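Local coordinates for protein UTP-glucose-1-phosphate uridylyltransferase 2 (Trypanosoma brucei, PDB 3GUE) that probably catalyses the reaction of UTP with alpha-D-glucose 1-phosphate to give UDP-glucose and diphosphate, and binds UDP-glucose, at residues D411-Y417 with L440-V446; I64-N70 with D228-Y234; F110-Q114 with V391-L397; L204-L208 with L310-K314. All coordinates share one frame; numbering follows the deposited sequence.

Overall arrangement
Interactions 2, 3 and 4 lie in the part of the chain built round the mixed central sheet, whereas interaction 1 belongs to the parallel sheet near the C-terminus, about 30 Å from interaction 3 and about 46 Å from interaction 4, centre to centre. Interactions 2 and 3 come within about 9 Å at their nearest atoms, as do interactions 2 and 4, yet none of the four touches another. Along the chain, interaction 4 is nested inside the loop closed by interaction 3, and interaction 2 alternates with both. Interaction 3 approaches the bound UDP-glucose, with the side chain of Gln114 about 12 Å from it; interaction 4 is remote from the known binding residues.

Interaction 1 (D411-Y417 with L440-V446); sequences DLDGEHY and LTVRGLV
Tyr417 reaches across to segment 440-446 at the tight, buried end: OH donates to Gly444 O at 2.7 Å, in the carbonyl plane and on a lone pair, and takes a weak bond from Val446 N. Tyr417 CE2 rests on Val442 CG1 at 3.6 Å, and Leu412 CD2 lies beside Val442 CB on the same face, where helix 420-427 adds Phe423 and Leu426. Asp413 also plugs in here: with CG anti to the backbone N (chi1 -168°), OD2 offers its anti lone pair to Gly444 N, 2.8 Å away and nearly straight at 175°, while OD1 closes an Asx turn on Glu415 N. Strands 409-412 and 437-443 run parallel as the two arms of a beta-alpha-beta unit whose crossover is helix 420-427. The other face, with Asp411 and Thr441, is partly exposed and polar. There Arg443 folds back at chi2, bringing NH2 to Asp411 OD2 at 2.6 Å in a salt bridge, the two planes 67° apart, and NH1 to its neighbour Val442 O. A water donates to Asp411 OD2 and bonds weakly with Thr441 OG1. Back beside Gly444, on the partly exposed flank, Leu445 CG sits over the His416 ring, 4.3 Å from its centroid.

Interaction 2 (I64-N70 with D228-Y234); sequences IETKGEN and DVRLLDY
Ile64 lays its CD1 over one face of the Tyr234 ring, 3.5 Å from the centroid, and the same methyl reaches Leu231 CD1. CG1 stands between the backbone N and the carbonyl carbon (chi1 54°), which swings CD1 over the ring while CB and CG2 follow its CE1 side. The Tyr234 hydroxyl is bound beyond the contact by Glu363 and Lys238.

Arg230 can be followed outward from the first turn of helix 229-237. Its CB packs on the Glu65 carboxylate, 3.6 Å from CD. CG has Thr66 O and, further off, Gly68 O on one side, and also meets Glu69 CG. CD comes down on Thr66 O, and the chain then bends at chi3. At the tip, NE faces Glu65 OE1 at 3.9 Å, a long salt bridge, with that oxygen at the edge of the guanidinium. Behind it the backbone is tied through water, which accepts from Thr66 N and donates to Arg230 O. Asn70 N is shared weakly by both oxygens of Asp233, and another water links Asp233 OD2 to Gly68 O and Thr66 OG1.

Asp228 is the N-cap of the helix, its OD1 accepting weakly from Arg230 N and Leu231 N. Its OD2 lies 2.7 Å from Glu65 OE2, the carboxylate planes 82° apart, and a water donates to both Asp228 OD2 and Glu65 OE1. Asp228 also has a salt bridge to Arg371. Oxygens this close are consistent with one acid holding a proton; the Arg371 partner would tend to keep Asp228 charged, so Glu65 may be the likelier holder.

Interaction 3 (F110-Q114 with V391-L397); sequences FTALQ and VTEDQRL
Gln395 O accepts from Gln114 NE2 at 2.7 Å, with an N-H...O angle of 162°. The oxygen lies in the plane of the Gln114 amide, but the donor stands 36° above the Gln395 carbonyl plane and so misses its lone pairs. Extended beyond CG, the Gln114 chain runs along the turn: CG brushes Gln395 O and Gln395 CB, and NE2 continues to Arg396 CA at 3.3 Å. A weak bond from NE2 to Leu223 O gives the amide a second hold, which would help to fix its rotation. On the backbone, a water donates to both Gln114 O and Asp394 O, pinning the helix to the turn a second time.

Phe110, one helical turn earlier, supplies the apolar half. Leu397 CD1 sits over the centre of its ring, 3.6 Å from the centroid. Val391 CG2 approaches CE1 obliquely at 3.8 Å, so residues from both ends of the 391-397 loop meet the one ring. Val101 and Leu223 also pack against it. With CG beside the backbone N (chi1 -57°), Gln395 lays CG against Leu113 CB. Arg396 turns away from the helix, its NE held by Asp394 OD2 at 3.2 Å in the guanidinium plane and its NH1 by Gly224 O.

Thr392 to Gln395 form a type I beta turn, closed by Gln395 N to Thr392 O; with Thr392 N bound to Arg396 O and Gln395 at positive phi, it completes a tight beta-hairpin between strands 389-391 and 397-399. The hairpin docks on helix 107-122, where the Gln114 side chain lies about 9 Å from Gly220, which binds UDP-glucose.

Interaction 4 (L204-L208 with L310-K314); sequences LDYLL and LMELK
Leu204 and Leu310 lie alongside one another, running antiparallel, at the apolar centre, Leu204 CD1 lying 3.8 Å from Leu310 CB. In Leu204, chi1 of -177° points the isopropyl end at helix 310-319, where the fork sends CD1 to Leu310 and CD2 to Leu313 CD2 and Lys314 CA. From the next turn of helix 203-209, Leu208 straddles the same helix. Its CD2 reaches Leu310 CB and the backbone N of Met311 at 3.6 Å, while CD1 rests on Lys314 CB at 3.7 Å. Deeper in, Leu207 CD1 meets Leu310 CD1 more loosely, and both leucines lean on Met215 of strand 214-219, so the helix pair is seated on the central sheet.

The segment axes pass 10.4 Å apart at a crossing angle of -138°, with the leucine side chains filling the interface.

Outward, the aliphatic part of Lys314 finishes the cover. Bent at chi2, the chain carries CD past Leu208 CD1 and sets CE 3.3 Å from Asp205 OD1. The charged end remains more distant: NZ lies 3.8 Å from Asp205 OD1, a long salt bridge, with Asp318 as a second, weak ion partner. Cohesion here therefore comes mainly from interlocking leucine methyls, and the Asp205-Lys314 pair probably adds a modest, solvent-screened attraction at the more open edge.

Interaction 1 (D411-Y417 with L440-V446)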
# COMPACT_ATOMS: atom_id res chain seq x y z
N ASP A 411 -5.35 -12.84 -13.57
CA ASP A 411 -4.82 -13.97 -12.78
C ASP A 411 -3.60 -14.56 -13.49
O ASP A 411 -3.70 -15.24 -14.54
CB ASP A 411 -5.90 -15.03 -12.52
CG ASP A 411 -5.38 -16.27 -11.78
OD1 ASP A 411 -4.20 -16.37 -11.41
OD2 ASP A 411 -6.18 -17.19 -11.58
N LEU A 412 -2.44 -14.25 -12.93
CA LEU A 412 -1.17 -14.72 -13.48
C LEU A 412 -0.66 -15.88 -12.59
O LEU A 412 -0.54 -15.73 -11.37
CB LEU A 412 -0.16 -13.57 -13.58
CG LEU A 412 -0.39 -12.38 -14.56
CD1 LEU A 412 0.78 -11.39 -14.58
CD2 LEU A 412 -0.68 -12.85 -16.00
N ASP A 413 -0.39 -17.03 -13.23
CA ASP A 413 0.15 -18.24 -12.62
C ASP A 413 1.20 -17.90 -11.54
O ASP A 413 2.27 -17.33 -11.85
CB ASP A 413 0.77 -19.12 -13.73
CG ASP A 413 1.10 -20.51 -13.27
OD1 ASP A 413 1.41 -20.69 -12.06
OD2 ASP A 413 1.09 -21.44 -14.14
N GLY A 414 0.88 -18.22 -10.29
CA GLY A 414 1.79 -17.96 -9.16
C GLY A 414 3.14 -18.65 -9.18
O GLY A 414 4.07 -18.22 -8.50
N GLU A 415 3.24 -19.72 -9.97
CA GLU A 415 4.50 -20.48 -10.14
C GLU A 415 5.46 -19.82 -11.14
O GLU A 415 6.64 -20.17 -11.22
CB GLU A 415 4.20 -21.91 -10.60
CG GLU A 415 3.29 -22.71 -9.67
CD GLU A 415 3.03 -24.12 -10.17
OE1 GLU A 415 3.36 -24.42 -11.34
OE2 GLU A 415 2.50 -24.95 -9.39
N HIS A 416 4.95 -18.86 -11.92
CA HIS A 416 5.73 -18.27 -13.01
C HIS A 416 5.84 -16.74 -13.00
O HIS A 416 6.83 -16.20 -13.52
CB HIS A 416 5.16 -18.71 -14.37
CG HIS A 416 5.25 -20.18 -14.60
ND1 HIS A 416 4.15 -20.95 -14.93
CD2 HIS A 416 6.30 -21.03 -14.54
CE1 HIS A 416 4.53 -22.21 -15.07
NE2 HIS A 416 5.83 -22.29 -14.84
N TYR A 417 4.85 -16.07 -12.44
CA TYR A 417 4.69 -14.61 -12.70
C TYR A 417 4.68 -13.75 -11.46
O TYR A 417 4.44 -12.54 -11.53
CB TYR A 417 3.41 -14.37 -13.51
CG TYR A 417 3.45 -15.14 -14.81
CD1 TYR A 417 4.43 -14.86 -15.76
CD2 TYR A 417 2.56 -16.18 -15.06
CE1 TYR A 417 4.49 -15.56 -16.95
CE2 TYR A 417 2.63 -16.91 -16.24
CZ TYR A 417 3.60 -16.59 -17.18
OH TYR A 417 3.67 -17.29 -18.35
N LEU A 440 -8.24 -11.72 -17.76
CA LEU A 440 -7.15 -12.46 -18.40
C LEU A 440 -6.48 -13.43 -17.42
O LEU A 440 -5.96 -13.01 -16.39
CB LEU A 440 -6.10 -11.52 -19.02
CG LEU A 440 -4.80 -12.17 -19.53
CD1 LEU A 440 -5.00 -12.96 -20.86
CD2 LEU A 440 -3.64 -11.17 -19.63
N THR A 441 -6.53 -14.72 -17.76
CA THR A 441 -5.93 -15.76 -16.96
C THR A 441 -4.79 -16.43 -17.76
O THR A 441 -4.97 -16.84 -18.92
CB THR A 441 -7.02 -16.78 -16.47
OG1 THR A 441 -7.95 -16.09 -15.62
CG2 THR A 441 -6.42 -17.94 -15.70
N VAL A 442 -3.61 -16.51 -17.13
CA VAL A 442 -2.44 -17.08 -17.75
C VAL A 442 -1.83 -18.14 -16.87
O VAL A 442 -1.65 -17.94 -15.67
CB VAL A 442 -1.39 -16.00 -18.08
CG1 VAL A 442 -0.09 -16.61 -18.64
CG2 VAL A 442 -2.01 -14.95 -19.05
N ARG A 443 -1.55 -19.29 -17.50
CA ARG A 443 -1.12 -20.50 -16.82
C ARG A 443 0.01 -21.14 -17.63
O ARG A 443 -0.08 -21.22 -18.86
CB ARG A 443 -2.27 -21.51 -16.71
CG ARG A 443 -3.33 -21.17 -15.67
CD ARG A 443 -2.74 -21.25 -14.26
NE ARG A 443 -3.71 -20.91 -13.22
CZ ARG A 443 -3.99 -19.67 -12.84
NH1 ARG A 443 -3.38 -18.62 -13.39
NH2 ARG A 443 -4.87 -19.47 -11.87
N GLY A 444 1.06 -21.59 -16.94
CA GLY A 444 2.25 -22.11 -17.59
C GLY A 444 3.14 -20.99 -18.13
O GLY A 444 2.89 -19.79 -17.86
N LEU A 445 4.19 -21.38 -18.87
CA LEU A 445 5.09 -20.38 -19.50
C LEU A 445 4.52 -19.77 -20.79
O LEU A 445 4.21 -20.48 -21.73
CB LEU A 445 6.48 -20.97 -19.74
CG LEU A 445 7.37 -21.21 -18.51
CD1 LEU A 445 8.43 -22.26 -18.79
CD2 LEU A 445 8.01 -19.88 -18.02
N VAL A 446 4.43 -18.44 -20.82
CA VAL A 446 3.75 -17.70 -21.88
C VAL A 446 4.48 -16.39 -22.09
O VAL A 446 4.96 -15.76 -21.14
CB VAL A 446 2.22 -17.45 -21.55
CG1 VAL A 446 1.58 -16.40 -22.43
CG2 VAL A 446 1.41 -18.76 -21.61
O HOH W 1 -8.58 -18.22 -13.03

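Interaction 2 (I64-N70 with D228-Y234)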
# COMPACT_ATOMS: atom_id res chain seq x y z
N ILE A 64 -21.65 14.00 -0.18
CA ILE A 64 -21.12 14.77 0.95
C ILE A 64 -20.35 16.05 0.62
O ILE A 64 -20.14 16.90 1.51
CB ILE A 64 -20.25 13.88 1.89
CG1 ILE A 64 -19.14 13.16 1.12
CG2 ILE A 64 -21.13 12.88 2.66
CD1 ILE A 64 -17.86 12.91 1.95
N GLU A 65 -19.92 16.19 -0.64
CA GLU A 65 -19.15 17.37 -1.08
C GLU A 65 -20.03 18.51 -1.61
O GLU A 65 -21.13 18.29 -2.08
CB GLU A 65 -18.11 16.96 -2.13
CG GLU A 65 -16.91 16.22 -1.54
CD GLU A 65 -15.79 15.97 -2.55
OE1 GLU A 65 -16.02 16.15 -3.77
OE2 GLU A 65 -14.69 15.59 -2.12
N THR A 66 -19.52 19.74 -1.53
CA THR A 66 -20.24 20.91 -2.03
C THR A 66 -19.37 21.69 -3.04
O THR A 66 -18.17 21.43 -3.16
CB THR A 66 -20.69 21.86 -0.89
OG1 THR A 66 -19.53 22.42 -0.24
CG2 THR A 66 -21.55 21.12 0.15
N LYS A 67 -19.98 22.63 -3.76
CA LYS A 67 -19.22 23.58 -4.58
C LYS A 67 -18.43 24.55 -3.67
O LYS A 67 -18.81 24.77 -2.51
CB LYS A 67 -20.13 24.37 -5.51
CG LYS A 67 -20.77 23.53 -6.65
CD LYS A 67 -21.59 24.39 -7.60
CE LYS A 67 -23.00 24.65 -7.07
NZ LYS A 67 -23.86 25.39 -8.07
N GLY A 68 -17.36 25.13 -4.21
CA GLY A 68 -16.55 26.10 -3.47
C GLY A 68 -15.47 25.36 -2.71
O GLY A 68 -15.63 24.17 -2.42
N GLU A 69 -14.35 26.04 -2.46
CA GLU A 69 -13.28 25.47 -1.62
C GLU A 69 -12.84 26.46 -0.56
O GLU A 69 -12.87 27.66 -0.77
CB GLU A 69 -12.07 25.06 -2.44
CG GLU A 69 -12.34 23.92 -3.40
CD GLU A 69 -11.26 23.78 -4.43
OE1 GLU A 69 -10.54 24.77 -4.64
OE2 GLU A 69 -11.14 22.70 -5.05
N ASN A 70 -12.44 25.93 0.58
CA ASN A 70 -11.87 26.72 1.64
C ASN A 70 -10.37 26.63 1.48
O ASN A 70 -9.76 25.71 2.05
CB ASN A 70 -12.30 26.15 3.00
CG ASN A 70 -11.99 27.10 4.17
OD1 ASN A 70 -11.29 28.10 3.99
ND2 ASN A 70 -12.50 26.77 5.36
N ASP A 228 -8.06 16.12 -2.53
CA ASP A 228 -9.36 16.72 -2.89
C ASP A 228 -9.67 17.78 -1.86
O ASP A 228 -9.99 17.44 -0.71
CB ASP A 228 -10.47 15.66 -2.89
CG ASP A 228 -11.82 16.19 -3.40
OD1 ASP A 228 -12.13 17.41 -3.37
OD2 ASP A 228 -12.62 15.34 -3.83
N VAL A 229 -9.53 19.05 -2.21
CA VAL A 229 -9.86 20.10 -1.24
C VAL A 229 -11.35 20.05 -0.77
O VAL A 229 -11.63 20.37 0.39
CB VAL A 229 -9.40 21.51 -1.71
CG1 VAL A 229 -9.63 22.56 -0.61
CG2 VAL A 229 -7.92 21.49 -2.12
N ARG A 230 -12.27 19.60 -1.63
CA ARG A 230 -13.70 19.47 -1.24
C ARG A 230 -13.96 18.34 -0.20
O ARG A 230 -14.91 18.42 0.59
CB ARG A 230 -14.63 19.34 -2.48
CG ARG A 230 -14.49 20.49 -3.50
CD ARG A 230 -15.62 20.52 -4.56
NE ARG A 230 -15.39 19.54 -5.63
CZ ARG A 230 -15.16 19.83 -6.91
NH1 ARG A 230 -15.14 21.11 -7.33
NH2 ARG A 230 -14.95 18.85 -7.78
N LEU A 231 -13.11 17.33 -0.19
CA LEU A 231 -13.15 16.28 0.82
C LEU A 231 -12.45 16.75 2.08
O LEU A 231 -12.88 16.47 3.21
CB LEU A 231 -12.47 15.03 0.32
CG LEU A 231 -12.60 13.77 1.18
CD1 LEU A 231 -14.07 13.43 1.59
CD2 LEU A 231 -11.95 12.61 0.44
N LEU A 232 -11.36 17.44 1.89
CA LEU A 232 -10.77 18.14 3.01
C LEU A 232 -11.80 19.02 3.71
O LEU A 232 -11.90 18.99 4.94
CB LEU A 232 -9.56 18.96 2.57
CG LEU A 232 -8.86 19.76 3.66
CD1 LEU A 232 -8.63 18.86 4.92
CD2 LEU A 232 -7.56 20.28 3.10
N ASP A 233 -12.54 19.81 2.93
CA ASP A 233 -13.57 20.74 3.44
C ASP A 233 -14.57 19.96 4.30
O ASP A 233 -14.89 20.38 5.40
CB ASP A 233 -14.33 21.41 2.28
CG ASP A 233 -13.55 22.53 1.60
OD1 ASP A 233 -12.51 22.98 2.10
OD2 ASP A 233 -14.02 22.99 0.54
N TYR A 234 -15.03 18.83 3.77
CA TYR A 234 -15.97 17.94 4.45
C TYR A 234 -15.48 17.41 5.78
O TYR A 234 -16.21 17.43 6.78
CB TYR A 234 -16.32 16.75 3.57
CG TYR A 234 -17.16 15.72 4.28
CD1 TYR A 234 -18.51 15.97 4.55
CD2 TYR A 234 -16.61 14.51 4.72
CE1 TYR A 234 -19.29 15.06 5.22
CE2 TYR A 234 -17.38 13.57 5.39
CZ TYR A 234 -18.74 13.86 5.63
OH TYR A 234 -19.55 12.95 6.28
O HOH W 2 -14.49 15.82 -6.01
O HOH W 3 -16.96 19.75 0.26
O HOH W 4 -16.36 22.58 -0.15

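Interaction 3 (F110-Q114 with V391-L397)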
# COMPACT_ATOMS: atom_id res chain seq x y z
N PHE A 110 6.05 9.85 -11.70
CA PHE A 110 4.63 10.27 -11.60
C PHE A 110 4.25 11.02 -10.32
O PHE A 110 3.56 12.04 -10.41
CB PHE A 110 3.68 9.11 -11.93
CG PHE A 110 3.61 8.80 -13.40
CD1 PHE A 110 3.04 9.71 -14.28
CD2 PHE A 110 4.13 7.59 -13.90
CE1 PHE A 110 2.98 9.44 -15.66
CE2 PHE A 110 4.08 7.31 -15.26
CZ PHE A 110 3.49 8.24 -16.16
N THR A 111 4.77 10.59 -9.17
CA THR A 111 4.59 11.28 -7.88
C THR A 111 5.23 12.69 -7.87
O THR A 111 4.58 13.64 -7.45
CB THR A 111 5.16 10.44 -6.68
OG1 THR A 111 4.40 9.23 -6.53
CG2 THR A 111 5.12 11.22 -5.36
N ALA A 112 6.48 12.79 -8.33
CA ALA A 112 7.18 14.08 -8.44
C ALA A 112 6.51 15.05 -9.42
O ALA A 112 6.47 16.26 -9.17
CB ALA A 112 8.65 13.88 -8.82
N LEU A 113 6.01 14.52 -10.52
CA LEU A 113 5.35 15.31 -11.56
C LEU A 113 3.95 15.76 -11.15
O LEU A 113 3.53 16.86 -11.49
CB LEU A 113 5.28 14.51 -12.89
CG LEU A 113 6.58 14.28 -13.71
CD1 LEU A 113 6.29 13.33 -14.84
CD2 LEU A 113 7.24 15.55 -14.23
N GLN A 114 3.23 14.88 -10.44
CA GLN A 114 1.91 15.20 -9.85
C GLN A 114 2.03 16.38 -8.88
O GLN A 114 1.23 17.30 -8.92
CB GLN A 114 1.34 13.99 -9.11
CG GLN A 114 0.70 12.95 -10.03
CD GLN A 114 0.38 11.64 -9.36
OE1 GLN A 114 0.39 11.53 -8.11
NE2 GLN A 114 0.09 10.62 -10.17
N VAL A 391 -2.70 8.24 -18.52
CA VAL A 391 -2.19 9.43 -17.85
C VAL A 391 -3.13 10.64 -18.06
O VAL A 391 -3.51 10.95 -19.18
CB VAL A 391 -0.73 9.73 -18.27
CG1 VAL A 391 -0.15 10.92 -17.52
CG2 VAL A 391 0.11 8.48 -18.03
N THR A 392 -3.50 11.28 -16.97
CA THR A 392 -4.34 12.47 -17.00
C THR A 392 -3.51 13.77 -17.03
O THR A 392 -2.30 13.78 -16.77
CB THR A 392 -5.29 12.50 -15.77
OG1 THR A 392 -4.53 12.86 -14.61
CG2 THR A 392 -5.95 11.16 -15.52
N GLU A 393 -4.16 14.89 -17.34
CA GLU A 393 -3.46 16.16 -17.45
C GLU A 393 -2.70 16.44 -16.14
O GLU A 393 -1.53 16.88 -16.17
CB GLU A 393 -4.44 17.28 -17.78
CG GLU A 393 -3.80 18.59 -18.25
CD GLU A 393 -4.82 19.71 -18.36
OE1 GLU A 393 -5.95 19.42 -18.82
OE2 GLU A 393 -4.51 20.87 -17.98
N ASP A 394 -3.33 16.13 -15.02
CA ASP A 394 -2.73 16.36 -13.70
C ASP A 394 -1.75 15.25 -13.28
O ASP A 394 -1.36 15.16 -12.10
CB ASP A 394 -3.80 16.65 -12.64
CG ASP A 394 -4.73 15.46 -12.37
OD1 ASP A 394 -4.82 14.53 -13.20
OD2 ASP A 394 -5.39 15.46 -11.31
N GLN A 395 -1.34 14.43 -14.25
CA GLN A 395 -0.30 13.39 -14.11
C GLN A 395 -0.67 12.18 -13.26
O GLN A 395 0.20 11.49 -12.74
CB GLN A 395 1.03 14.01 -13.66
CG GLN A 395 1.56 15.13 -14.59
CD GLN A 395 2.04 14.61 -15.93
OE1 GLN A 395 1.83 13.44 -16.30
NE2 GLN A 395 2.71 15.48 -16.67
N ARG A 396 -1.96 11.92 -13.10
CA ARG A 396 -2.40 10.74 -12.36
C ARG A 396 -2.53 9.59 -13.35
O ARG A 396 -2.55 9.81 -14.57
CB ARG A 396 -3.72 11.01 -11.62
CG ARG A 396 -3.58 11.96 -10.43
CD ARG A 396 -4.84 12.01 -9.57
NE ARG A 396 -6.00 12.45 -10.34
CZ ARG A 396 -7.08 11.70 -10.55
NH1 ARG A 396 -7.16 10.49 -10.02
NH2 ARG A 396 -8.08 12.19 -11.29
N LEU A 397 -2.55 8.38 -12.84
CA LEU A 397 -2.90 7.21 -13.65
C LEU A 397 -4.27 6.74 -13.25
O LEU A 397 -4.57 6.57 -12.07
CB LEU A 397 -1.86 6.11 -13.49
CG LEU A 397 -0.65 6.36 -14.38
CD1 LEU A 397 0.27 7.41 -13.81
CD2 LEU A 397 0.11 5.10 -14.58
O HOH W 5 -1.16 16.86 -9.86

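Interaction 4 (L204-L208 with L310-K314)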
# COMPACT_ATOMS: atom_id res chain seq x y z
N LEU A 204 6.01 15.96 13.50
CA LEU A 204 4.64 16.36 13.86
C LEU A 204 4.60 17.73 14.56
O LEU A 204 3.87 18.62 14.13
CB LEU A 204 3.93 15.30 14.71
CG LEU A 204 2.46 15.67 15.04
CD1 LEU A 204 1.62 15.83 13.77
CD2 LEU A 204 1.85 14.68 15.99
N ASP A 205 5.37 17.89 15.63
CA ASP A 205 5.54 19.20 16.29
C ASP A 205 6.03 20.30 15.37
O ASP A 205 5.60 21.46 15.49
CB ASP A 205 6.52 19.08 17.45
CG ASP A 205 5.96 18.31 18.62
OD1 ASP A 205 4.75 18.46 18.88
OD2 ASP A 205 6.73 17.57 19.27
N TYR A 206 6.97 19.97 14.49
CA TYR A 206 7.46 20.92 13.50
C TYR A 206 6.35 21.41 12.55
O TYR A 206 6.16 22.62 12.41
CB TYR A 206 8.67 20.38 12.70
CG TYR A 206 9.13 21.36 11.65
CD1 TYR A 206 9.80 22.53 12.01
CD2 TYR A 206 8.84 21.16 10.30
CE1 TYR A 206 10.20 23.46 11.05
CE2 TYR A 206 9.24 22.08 9.33
CZ TYR A 206 9.91 23.22 9.70
OH TYR A 206 10.31 24.15 8.75
N LEU A 207 5.64 20.48 11.90
CA LEU A 207 4.48 20.83 11.02
C LEU A 207 3.37 21.65 11.72
O LEU A 207 2.91 22.66 11.19
CB LEU A 207 3.86 19.58 10.39
CG LEU A 207 4.66 18.71 9.43
CD1 LEU A 207 3.93 17.39 9.17
CD2 LEU A 207 4.91 19.46 8.14
N LEU A 208 2.96 21.21 12.91
CA LEU A 208 1.98 21.96 13.71
C LEU A 208 2.45 23.37 14.09
O LEU A 208 1.65 24.30 14.16
CB LEU A 208 1.63 21.19 14.98
CG LEU A 208 0.83 19.89 14.81
CD1 LEU A 208 0.93 19.10 16.10
CD2 LEU A 208 -0.64 20.16 14.45
N LEU A 310 -3.76 16.53 12.22
CA LEU A 310 -2.46 16.42 12.86
C LEU A 310 -2.51 16.80 14.36
O LEU A 310 -1.83 16.19 15.17
CB LEU A 310 -1.44 17.26 12.08
CG LEU A 310 -1.12 16.79 10.66
CD1 LEU A 310 -0.13 17.76 10.02
CD2 LEU A 310 -0.54 15.37 10.70
N MET A 311 -3.32 17.80 14.69
CA MET A 311 -3.55 18.21 16.07
C MET A 311 -4.29 17.12 16.86
O MET A 311 -3.95 16.86 18.01
CB MET A 311 -4.31 19.55 16.11
CG MET A 311 -4.43 20.22 17.51
SD MET A 311 -2.85 20.58 18.28
CE MET A 311 -2.80 22.37 18.26
N GLU A 312 -5.32 16.52 16.25
CA GLU A 312 -5.96 15.35 16.88
C GLU A 312 -4.95 14.21 17.10
O GLU A 312 -4.91 13.61 18.18
CB GLU A 312 -7.16 14.84 16.07
CG GLU A 312 -8.38 15.78 16.06
CD GLU A 312 -8.82 16.23 17.45
OE1 GLU A 312 -8.76 15.41 18.40
OE2 GLU A 312 -9.23 17.40 17.59
N LEU A 313 -4.13 13.92 16.10
CA LEU A 313 -3.04 12.95 16.30
C LEU A 313 -2.14 13.35 17.46
O LEU A 313 -1.80 12.51 18.30
CB LEU A 313 -2.21 12.74 15.04
CG LEU A 313 -1.07 11.76 15.19
CD1 LEU A 313 -1.56 10.30 15.25
CD2 LEU A 313 0.04 11.95 14.11
N LYS A 314 -1.78 14.62 17.52
CA LYS A 314 -0.89 15.10 18.56
C LYS A 314 -1.50 14.84 19.93
O LYS A 314 -0.84 14.31 20.82
CB LYS A 314 -0.59 16.59 18.36
CG LYS A 314 0.12 17.25 19.53
CD LYS A 314 1.62 16.94 19.56
CE LYS A 314 2.24 17.48 20.86
NZ LYS A 314 1.76 18.89 21.14